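Local coordinates for DNA mismatch repair protein MutS (Thermus aquaticus, PDB 1EWQ) that binds mismatched DNA as a dimer, has weak ATPase activity and probably carries out the recognition step of mismatch repair, at residues 591-596 and 692-697; 713-718 and 722-727. All blocks are in the same frame, centred on the assembly; numbering follows the deposited sequence.

Contact 1: 591-596 and 692-697; sequences TFLRQT and LFATHY. With SO4 (sulfate ion), chain F.
Leu593 and Leu692 pass alongside one another, running opposite ways, where helix 589-603 lies against strand 690-694, and the contact between them is tight: CD2 of Leu593 is 3.3 Å from CB of Leu692. The same methyl also meets CD1 of Leu692. With its CG anti to the carbonyl carbon (chi1 -66°) and CD1 and CD2 fanned out beyond it, Leu593 spreads along the strand, CD1 lying 4.3 Å from CB of Ala694. Thr596, one turn further on, meets Leu692 tip to tip, its OG1 3.6 Å from CD1 of Leu692. That hydroxyl is not left without a partner in this apolar setting, because Thr596 OG1 donates to Phe592 O at 2.9 Å, tilted 21° from the carbonyl plane.

The next shell closes round these side chains. Leu593 also rests on Ile581 of strand 578-582, Thr596 on Leu572, and Leu692 on Val579, Leu660 and Met574. Backbone bonds of Leu692 and Ala694 to strand 657-662, and of Phe693 to strand 578-582, fix the strand.

Past the strand end the chain turns polar. Thr695 OG1 accepts from Tyr697 N at 3.1 Å, an ST turn that shapes the backbone around His696. ND1 of His696 donates at 3.0 Å to O3 of a sulfate probably taken up from the crystallisation liquor, with a bent N-H...O angle of 140°; Tyr737 N and two hydroxyls of the second subunit, Thr668 and Ser669, also bind this ion. A leucine in place of His696 would probably leave sulfate O3 without this donor and Asn585 without its weak imidazole partner. The chemistry thus changes sharply along one short segment, from an apolar seam under the P-loop helix to a polar loop that here meets a sulfate beside the second subunit.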
ATOM      1  N   THR C 591      16.929  17.977  17.565  1.00 25.63           N
ATOM      2  CA  THR C 591      15.617  18.397  18.017  1.00 25.18           C
ATOM      3  C   THR C 591      15.690  19.868  18.423  1.00 24.83           C
ATOM      4  O   THR C 591      14.748  20.623  18.201  1.00 24.57           O
ATOM      5  CB  THR C 591      15.152  17.534  19.212  1.00 25.78           C
ATOM      6  OG1 THR C 591      14.855  16.214  18.748  1.00 26.17           O
ATOM      7  CG2 THR C 591      13.907  18.118  19.857  1.00 25.56           C
ATOM      8  N   PHE C 592      16.818  20.268  19.015  1.00 24.05           N
ATOM      9  CA  PHE C 592      17.010  21.651  19.431  1.00 23.51           C
ATOM     10  C   PHE C 592      16.977  22.558  18.205  1.00 23.33           C
ATOM     11  O   PHE C 592      16.367  23.625  18.227  1.00 23.36           O
ATOM     12  CB  PHE C 592      18.340  21.803  20.166  1.00 23.51           C
ATOM     13  CG  PHE C 592      18.597  23.193  20.677  1.00 23.76           C
ATOM     14  CD1 PHE C 592      17.748  23.771  21.620  1.00 23.77           C
ATOM     15  CD2 PHE C 592      19.700  23.918  20.236  1.00 23.47           C
ATOM     16  CE1 PHE C 592      18.001  25.059  22.118  1.00 23.92           C
ATOM     17  CE2 PHE C 592      19.963  25.201  20.724  1.00 23.46           C
ATOM     18  CZ  PHE C 592      19.112  25.773  21.670  1.00 23.62           C
ATOM     19  N   LEU C 593      17.634  22.133  17.130  1.00 23.46           N
ATOM     20  CA  LEU C 593      17.637  22.914  15.902  1.00 23.63           C
ATOM     21  C   LEU C 593      16.221  23.024  15.360  1.00 23.40           C
ATOM     22  O   LEU C 593      15.731  24.119  15.117  1.00 23.70           O
ATOM     23  CB  LEU C 593      18.514  22.275  14.815  1.00 23.90           C
ATOM     24  CG  LEU C 593      20.029  22.168  15.003  1.00 24.50           C
ATOM     25  CD1 LEU C 593      20.699  22.002  13.633  1.00 24.57           C
ATOM     26  CD2 LEU C 593      20.552  23.396  15.680  1.00 24.23           C
ATOM     27  N   ARG C 594      15.561  21.887  15.186  1.00 23.19           N
ATOM     28  CA  ARG C 594      14.208  21.882  14.643  1.00 23.40           C
ATOM     29  C   ARG C 594      13.200  22.662  15.483  1.00 23.06           C
ATOM     30  O   ARG C 594      12.346  23.347  14.919  1.00 22.97           O
ATOM     31  CB  ARG C 594      13.705  20.452  14.454  1.00 24.28           C
ATOM     32  CG  ARG C 594      14.530  19.604  13.473  1.00 25.89           C
ATOM     33  CD  ARG C 594      13.899  18.230  13.299  1.00 26.99           C
ATOM     34  NE  ARG C 594      14.779  17.312  12.597  1.00 28.98           N
ATOM     35  CZ  ARG C 594      15.513  16.369  13.187  1.00 29.96           C
ATOM     36  NH1 ARG C 594      15.468  16.204  14.510  1.00 30.52           N
ATOM     37  NH2 ARG C 594      16.308  15.601  12.456  1.00 29.83           N
ATOM     38  N   GLN C 595      13.287  22.573  16.816  1.00 22.59           N
ATOM     39  CA  GLN C 595      12.330  23.296  17.657  1.00 22.23           C
ATOM     40  C   GLN C 595      12.463  24.792  17.435  1.00 21.80           C
ATOM     41  O   GLN C 595      11.478  25.520  17.489  1.00 22.07           O
ATOM     42  CB  GLN C 595      12.508  22.947  19.153  1.00 22.46           C
ATOM     43  CG  GLN C 595      13.472  23.804  19.975  1.00 23.27           C
ATOM     44  CD  GLN C 595      13.550  23.347  21.449  1.00 23.78           C
ATOM     45  OE1 GLN C 595      13.881  24.128  22.346  1.00 24.55           O
ATOM     46  NE2 GLN C 595      13.260  22.084  21.688  1.00 23.21           N
ATOM     47  N   THR C 596      13.684  25.239  17.166  1.00 21.20           N
ATOM     48  CA  THR C 596      13.951  26.651  16.916  1.00 20.91           C
ATOM     49  C   THR C 596      13.204  27.093  15.655  1.00 20.47           C
ATOM     50  O   THR C 596      12.514  28.111  15.652  1.00 20.41           O
ATOM     51  CB  THR C 596      15.456  26.891  16.722  1.00 21.36           C
ATOM     52  OG1 THR C 596      16.155  26.502  17.908  1.00 21.67           O
ATOM     53  CG2 THR C 596      15.734  28.354  16.425  1.00 21.91           C
ATOM     54  N   LEU C 692      22.504  27.957  13.241  1.00 22.80           N
ATOM     55  CA  LEU C 692      22.690  26.964  14.300  1.00 23.27           C
ATOM     56  C   LEU C 692      23.414  25.838  13.561  1.00 23.07           C
ATOM     57  O   LEU C 692      22.889  25.270  12.600  1.00 23.33           O
ATOM     58  CB  LEU C 692      21.360  26.453  14.860  1.00 22.97           C
ATOM     59  CG  LEU C 692      20.514  27.361  15.753  1.00 23.32           C
ATOM     60  CD1 LEU C 692      19.252  26.613  16.175  1.00 23.15           C
ATOM     61  CD2 LEU C 692      21.309  27.780  16.984  1.00 23.74           C
ATOM     62  N   PHE C 693      24.620  25.526  14.004  1.00 22.80           N
ATOM     63  CA  PHE C 693      25.430  24.512  13.351  1.00 23.16           C
ATOM     64  C   PHE C 693      25.841  23.432  14.335  1.00 23.47           C
ATOM     65  O   PHE C 693      26.771  23.634  15.115  1.00 23.54           O
ATOM     66  CB  PHE C 693      26.671  25.192  12.748  1.00 22.83           C
ATOM     67  CG  PHE C 693      27.523  24.300  11.881  1.00 23.20           C
ATOM     68  CD1 PHE C 693      28.498  24.865  11.051  1.00 22.97           C
ATOM     69  CD2 PHE C 693      27.372  22.911  11.886  1.00 23.26           C
ATOM     70  CE1 PHE C 693      29.301  24.068  10.242  1.00 22.65           C
ATOM     71  CE2 PHE C 693      28.178  22.098  11.077  1.00 22.65           C
ATOM     72  CZ  PHE C 693      29.142  22.681  10.255  1.00 22.75           C
ATOM     73  N   ALA C 694      25.133  22.301  14.297  1.00 23.75           N
ATOM     74  CA  ALA C 694      25.433  21.158  15.154  1.00 24.10           C
ATOM     75  C   ALA C 694      26.589  20.416  14.499  1.00 24.75           C
ATOM     76  O   ALA C 694      26.514  20.057  13.316  1.00 24.70           O
ATOM     77  CB  ALA C 694      24.221  20.239  15.255  1.00 24.21           C
ATOM     78  N   THR C 695      27.650  20.168  15.258  1.00 24.98           N
ATOM     79  CA  THR C 695      28.820  19.485  14.705  1.00 25.87           C
ATOM     80  C   THR C 695      29.629  18.791  15.791  1.00 26.37           C
ATOM     81  O   THR C 695      29.389  19.002  16.978  1.00 26.80           O
ATOM     82  CB  THR C 695      29.744  20.497  13.970  1.00 25.56           C
ATOM     83  OG1 THR C 695      30.868  19.816  13.394  1.00 26.35           O
ATOM     84  CG2 THR C 695      30.246  21.553  14.940  1.00 25.87           C
ATOM     85  N   HIS C 696      30.581  17.956  15.378  1.00 27.01           N
ATOM     86  CA  HIS C 696      31.458  17.260  16.315  1.00 27.88           C
ATOM     87  C   HIS C 696      32.837  17.893  16.245  1.00 28.57           C
ATOM     88  O   HIS C 696      33.685  17.636  17.090  1.00 29.27           O
ATOM     89  CB  HIS C 696      31.588  15.781  15.953  1.00 27.75           C
ATOM     90  CG  HIS C 696      30.332  15.003  16.159  1.00 27.81           C
ATOM     91  ND1 HIS C 696      29.719  14.900  17.389  1.00 27.86           N
ATOM     92  CD2 HIS C 696      29.546  14.328  15.286  1.00 27.52           C
ATOM     93  CE1 HIS C 696      28.607  14.197  17.263  1.00 28.21           C
ATOM     94  NE2 HIS C 696      28.479  13.840  15.998  1.00 28.13           N
ATOM     95  N   TYR C 697      33.061  18.714  15.225  1.00 28.92           N
ATOM     96  CA  TYR C 697      34.358  19.359  15.051  1.00 29.39           C
ATOM     97  C   TYR C 697      34.702  20.357  16.150  1.00 29.45           C
ATOM     98  O   TYR C 697      34.171  21.473  16.180  1.00 29.38           O
ATOM     99  CB  TYR C 697      34.405  20.066  13.697  1.00 29.38           C
ATOM    100  CG  TYR C 697      34.394  19.125  12.509  1.00 29.52           C
ATOM    101  CD1 TYR C 697      33.865  19.530  11.289  1.00 29.45           C
ATOM    102  CD2 TYR C 697      34.976  17.855  12.589  1.00 29.47           C
ATOM    103  CE1 TYR C 697      33.920  18.709  10.179  1.00 29.90           C
ATOM    104  CE2 TYR C 697      35.038  17.020  11.477  1.00 29.53           C
ATOM    105  CZ  TYR C 697      34.509  17.455  10.275  1.00 29.81           C
ATOM    106  OH  TYR C 697      34.570  16.657   9.154  1.00 30.03           O
TER
HETATM  107  S   SO4 F 852      31.669  13.575  20.322  1.00 36.38           S
HETATM  108  O1  SO4 F 852      33.097  13.211  20.297  1.00 37.25           O
HETATM  109  O2  SO4 F 852      31.161  13.545  21.704  1.00 36.23           O
HETATM  110  O3  SO4 F 852      31.521  14.925  19.762  1.00 36.76           O
HETATM  111  O4  SO4 F 852      30.916  12.609  19.504  1.00 36.56           O

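Contact 2: 713-718 and 722-727; sequences VAAREE and LVFYHQ
Arg716 and Val723 form an antiparallel hydrogen-bonded pair next to the turn of this hairpin. Arg716 N donates to Val723 O at 2.7 Å, and Val723 N returns a bond to Arg716 O at 2.6 Å, each donor tilted out of its acceptor's carbonyl plane. Further from the turn, Tyr725 N reaches Ala714 O at 3.1 Å, nearly along the C=O axis. There a water bridges the strands between Ala714 N and Tyr725 O.

A side-chain hydrogen bond joins the strand to the turn. Tyr725 OH donates to Glu718 OE2 at 2.8 Å, the oxygen lying in the plane of the phenol ring while the hydroxyl comes from above the carboxylate plane; the two planes stand 83° apart. Glu718 gets there with CG anti to its carbonyl carbon (chi1 -48°) and an extended chain, crossing Val723 at about a right angle.

Apolar contacts divide between the two faces. On the face of Ala715 and Phe724, a non-hydrogen-bonded pair, CB of Ala715 is 3.6 Å from CD2 of Leu722 and 3.9 Å from CD2 of Phe724. Leu722 continues onto Val741 and Met744 of helix 738-744, while Phe724 touches Met586 of the predicted ATP-binding loop. On the other face the edge of the Tyr725 ring borders the aliphatic start of Arg716, CE1 of Tyr725 lying 3.2 Å from CB of Arg716, and the guanidinium, turned 64° from the ring plane, leads away.

Such cross-strand pairing is that of a beta hairpin, here adding the antiparallel edge strand 723-730 to the otherwise parallel sheet of the P-loop ATPase domain.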
ATOM      1  N   VAL C 713      26.032  20.048  24.244  1.00 32.10           N
ATOM      2  CA  VAL C 713      25.259  19.139  25.059  1.00 33.71           C
ATOM      3  C   VAL C 713      26.302  18.164  25.577  1.00 34.97           C
ATOM      4  O   VAL C 713      27.383  18.036  24.998  1.00 34.68           O
ATOM      5  CB  VAL C 713      24.181  18.400  24.242  1.00 33.47           C
ATOM      6  CG1 VAL C 713      23.074  19.381  23.854  1.00 33.43           C
ATOM      7  CG2 VAL C 713      24.802  17.774  23.006  1.00 33.35           C
ATOM      8  N   ALA C 714      25.994  17.483  26.666  1.00 36.14           N
ATOM      9  CA  ALA C 714      26.951  16.562  27.236  1.00 37.99           C
ATOM     10  C   ALA C 714      26.347  15.230  27.630  1.00 39.35           C
ATOM     11  O   ALA C 714      25.130  15.100  27.807  1.00 39.47           O
ATOM     12  CB  ALA C 714      27.620  17.211  28.451  1.00 37.58           C
ATOM     13  N   ALA C 715      27.219  14.235  27.742  1.00 41.17           N
ATOM     14  CA  ALA C 715      26.823  12.906  28.163  1.00 43.01           C
ATOM     15  C   ALA C 715      27.476  12.759  29.529  1.00 44.61           C
ATOM     16  O   ALA C 715      28.435  13.470  29.841  1.00 44.71           O
ATOM     17  CB  ALA C 715      27.358  11.861  27.205  1.00 42.95           C
ATOM     18  N   ARG C 716      26.954  11.854  30.344  1.00 46.34           N
ATOM     19  CA  ARG C 716      27.496  11.635  31.677  1.00 48.35           C
ATOM     20  C   ARG C 716      27.725  10.153  31.922  1.00 49.30           C
ATOM     21  O   ARG C 716      26.810   9.345  31.779  1.00 49.20           O
ATOM     22  CB  ARG C 716      26.526  12.175  32.719  1.00 49.09           C
ATOM     23  CG  ARG C 716      27.084  13.290  33.577  1.00 50.32           C
ATOM     24  CD  ARG C 716      28.072  12.769  34.605  1.00 50.99           C
ATOM     25  NE  ARG C 716      28.426  13.814  35.566  1.00 51.77           N
ATOM     26  CZ  ARG C 716      29.278  13.652  36.576  1.00 51.95           C
ATOM     27  NH1 ARG C 716      29.875  12.480  36.763  1.00 52.11           N
ATOM     28  NH2 ARG C 716      29.532  14.660  37.404  1.00 51.75           N
ATOM     29  N   GLU C 717      28.954   9.804  32.283  1.00 50.46           N
ATOM     30  CA  GLU C 717      29.305   8.417  32.558  1.00 51.84           C
ATOM     31  C   GLU C 717      28.934   8.173  34.020  1.00 52.35           C
ATOM     32  O   GLU C 717      29.609   8.661  34.926  1.00 52.48           O
ATOM     33  CB  GLU C 717      30.810   8.222  32.324  1.00 52.48           C
ATOM     34  CG  GLU C 717      31.285   8.866  31.015  1.00 53.82           C
ATOM     35  CD  GLU C 717      32.794   8.835  30.822  1.00 54.46           C
ATOM     36  OE1 GLU C 717      33.349   7.727  30.663  1.00 55.27           O
ATOM     37  OE2 GLU C 717      33.422   9.919  30.829  1.00 54.56           O
ATOM     38  N   GLU C 718      27.849   7.438  34.250  1.00 52.84           N
ATOM     39  CA  GLU C 718      27.398   7.174  35.615  1.00 53.55           C
ATOM     40  C   GLU C 718      27.323   5.691  35.987  1.00 53.84           C
ATOM     41  O   GLU C 718      28.136   4.875  35.538  1.00 54.15           O
ATOM     42  CB  GLU C 718      26.024   7.815  35.847  1.00 53.62           C
ATOM     43  CG  GLU C 718      25.919   9.257  35.382  1.00 53.86           C
ATOM     44  CD  GLU C 718      24.525   9.833  35.577  1.00 53.93           C
ATOM     45  OE1 GLU C 718      23.537   9.123  35.287  1.00 53.98           O
ATOM     46  OE2 GLU C 718      24.416  11.000  36.009  1.00 53.88           O
ATOM     47  N   LEU C 722      26.570   5.346  30.493  1.00 49.42           N
ATOM     48  CA  LEU C 722      26.554   6.627  29.793  1.00 47.98           C
ATOM     49  C   LEU C 722      25.126   7.177  29.761  1.00 47.07           C
ATOM     50  O   LEU C 722      24.211   6.533  29.253  1.00 46.84           O
ATOM     51  CB  LEU C 722      27.062   6.462  28.359  1.00 47.88           C
ATOM     52  CG  LEU C 722      28.352   7.193  27.979  1.00 47.70           C
ATOM     53  CD1 LEU C 722      28.529   7.141  26.472  1.00 47.55           C
ATOM     54  CD2 LEU C 722      28.292   8.635  28.445  1.00 47.81           C
ATOM     55  N   VAL C 723      24.938   8.373  30.300  1.00 46.13           N
ATOM     56  CA  VAL C 723      23.615   8.980  30.320  1.00 45.40           C
ATOM     57  C   VAL C 723      23.625  10.308  29.559  1.00 44.93           C
ATOM     58  O   VAL C 723      24.334  11.240  29.936  1.00 44.83           O
ATOM     59  CB  VAL C 723      23.147   9.218  31.777  1.00 45.41           C
ATOM     60  CG1 VAL C 723      21.760   9.837  31.792  1.00 45.52           C
ATOM     61  CG2 VAL C 723      23.146   7.893  32.544  1.00 45.30           C
ATOM     62  N   PHE C 724      22.840  10.387  28.486  1.00 44.01           N
ATOM     63  CA  PHE C 724      22.771  11.605  27.681  1.00 43.42           C
ATOM     64  C   PHE C 724      21.821  12.659  28.250  1.00 43.01           C
ATOM     65  O   PHE C 724      20.646  12.387  28.495  1.00 43.02           O
ATOM     66  CB  PHE C 724      22.360  11.276  26.241  1.00 43.21           C
ATOM     67  CG  PHE C 724      23.305  10.345  25.543  1.00 43.05           C
ATOM     68  CD1 PHE C 724      23.111   8.971  25.594  1.00 42.81           C
ATOM     69  CD2 PHE C 724      24.428  10.841  24.887  1.00 42.70           C
ATOM     70  CE1 PHE C 724      24.030   8.099  25.003  1.00 43.05           C
ATOM     71  CE2 PHE C 724      25.349   9.982  24.296  1.00 42.65           C
ATOM     72  CZ  PHE C 724      25.153   8.610  24.353  1.00 42.77           C
ATOM     73  N   TYR C 725      22.346  13.862  28.454  1.00 42.22           N
ATOM     74  CA  TYR C 725      21.559  14.972  28.974  1.00 41.79           C
ATOM     75  C   TYR C 725      21.156  15.921  27.842  1.00 41.11           C
ATOM     76  O   TYR C 725      22.006  16.429  27.101  1.00 40.63           O
ATOM     77  CB  TYR C 725      22.351  15.739  30.040  1.00 42.11           C
ATOM     78  CG  TYR C 725      22.475  14.996  31.350  1.00 42.78           C
ATOM     79  CD1 TYR C 725      23.443  14.001  31.529  1.00 42.97           C
ATOM     80  CD2 TYR C 725      21.573  15.236  32.389  1.00 42.81           C
ATOM     81  CE1 TYR C 725      23.499  13.258  32.712  1.00 43.41           C
ATOM     82  CE2 TYR C 725      21.621  14.502  33.572  1.00 43.30           C
ATOM     83  CZ  TYR C 725      22.580  13.512  33.729  1.00 43.45           C
ATOM     84  OH  TYR C 725      22.589  12.761  34.883  1.00 43.27           O
ATOM     85  N   HIS C 726      19.857  16.162  27.722  1.00 40.43           N
ATOM     86  CA  HIS C 726      19.339  17.028  26.678  1.00 39.63           C
ATOM     87  C   HIS C 726      19.374  18.514  26.996  1.00 39.27           C
ATOM     88  O   HIS C 726      18.819  19.320  26.251  1.00 39.09           O
ATOM     89  CB  HIS C 726      17.917  16.613  26.319  1.00 39.72           C
ATOM     90  CG  HIS C 726      17.835  15.288  25.629  1.00 39.87           C
ATOM     91  ND1 HIS C 726      17.181  15.113  24.427  1.00 39.92           N
ATOM     92  CD2 HIS C 726      18.323  14.073  25.972  1.00 39.94           C
ATOM     93  CE1 HIS C 726      17.272  13.848  24.059  1.00 39.55           C
ATOM     94  NE2 HIS C 726      17.959  13.195  24.979  1.00 39.55           N
ATOM     95  N   GLN C 727      20.014  18.888  28.099  1.00 38.77           N
ATOM     96  CA  GLN C 727      20.107  20.302  28.442  1.00 38.47           C
ATOM     97  C   GLN C 727      21.146  20.949  27.526  1.00 37.96           C
ATOM     98  O   GLN C 727      22.261  20.438  27.373  1.00 37.89           O
ATOM     99  CB  GLN C 727      20.540  20.500  29.904  1.00 38.91           C
ATOM    100  CG  GLN C 727      19.494  20.172  30.985  1.00 39.56           C
ATOM    101  CD  GLN C 727      19.244  18.678  31.158  1.00 39.73           C
ATOM    102  OE1 GLN C 727      20.149  17.860  30.998  1.00 39.81           O
ATOM    103  NE2 GLN C 727      18.012  18.320  31.503  1.00 40.19           N
TER
HETATM  104  O   HOH W   1      23.816  17.740  28.264  1.00 34.62           O

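In the fold
Both contacts belong to the MutS domain V range, a P-loop NTPase domain, and reach the same six-stranded sheet. Their centres are 16 Å apart and their nearest atoms about 6 Å, without touching. Along the chain they follow in series, contact 1 first. Strand 578-582 lies between strands 690-694 and 708-716 in the sheet, and so separates the two; it leads into the predicted ATP-binding segment, which runs into the start of helix 589-603. Contact 1 packs that helix on the sheet, whereas contact 2 forms the edge hairpin. Both border the predicted nucleotide site, their nearest atoms about 47 and 53 Å from the bound DNA, consistent with long-range coupling between mismatch recognition and ATP use.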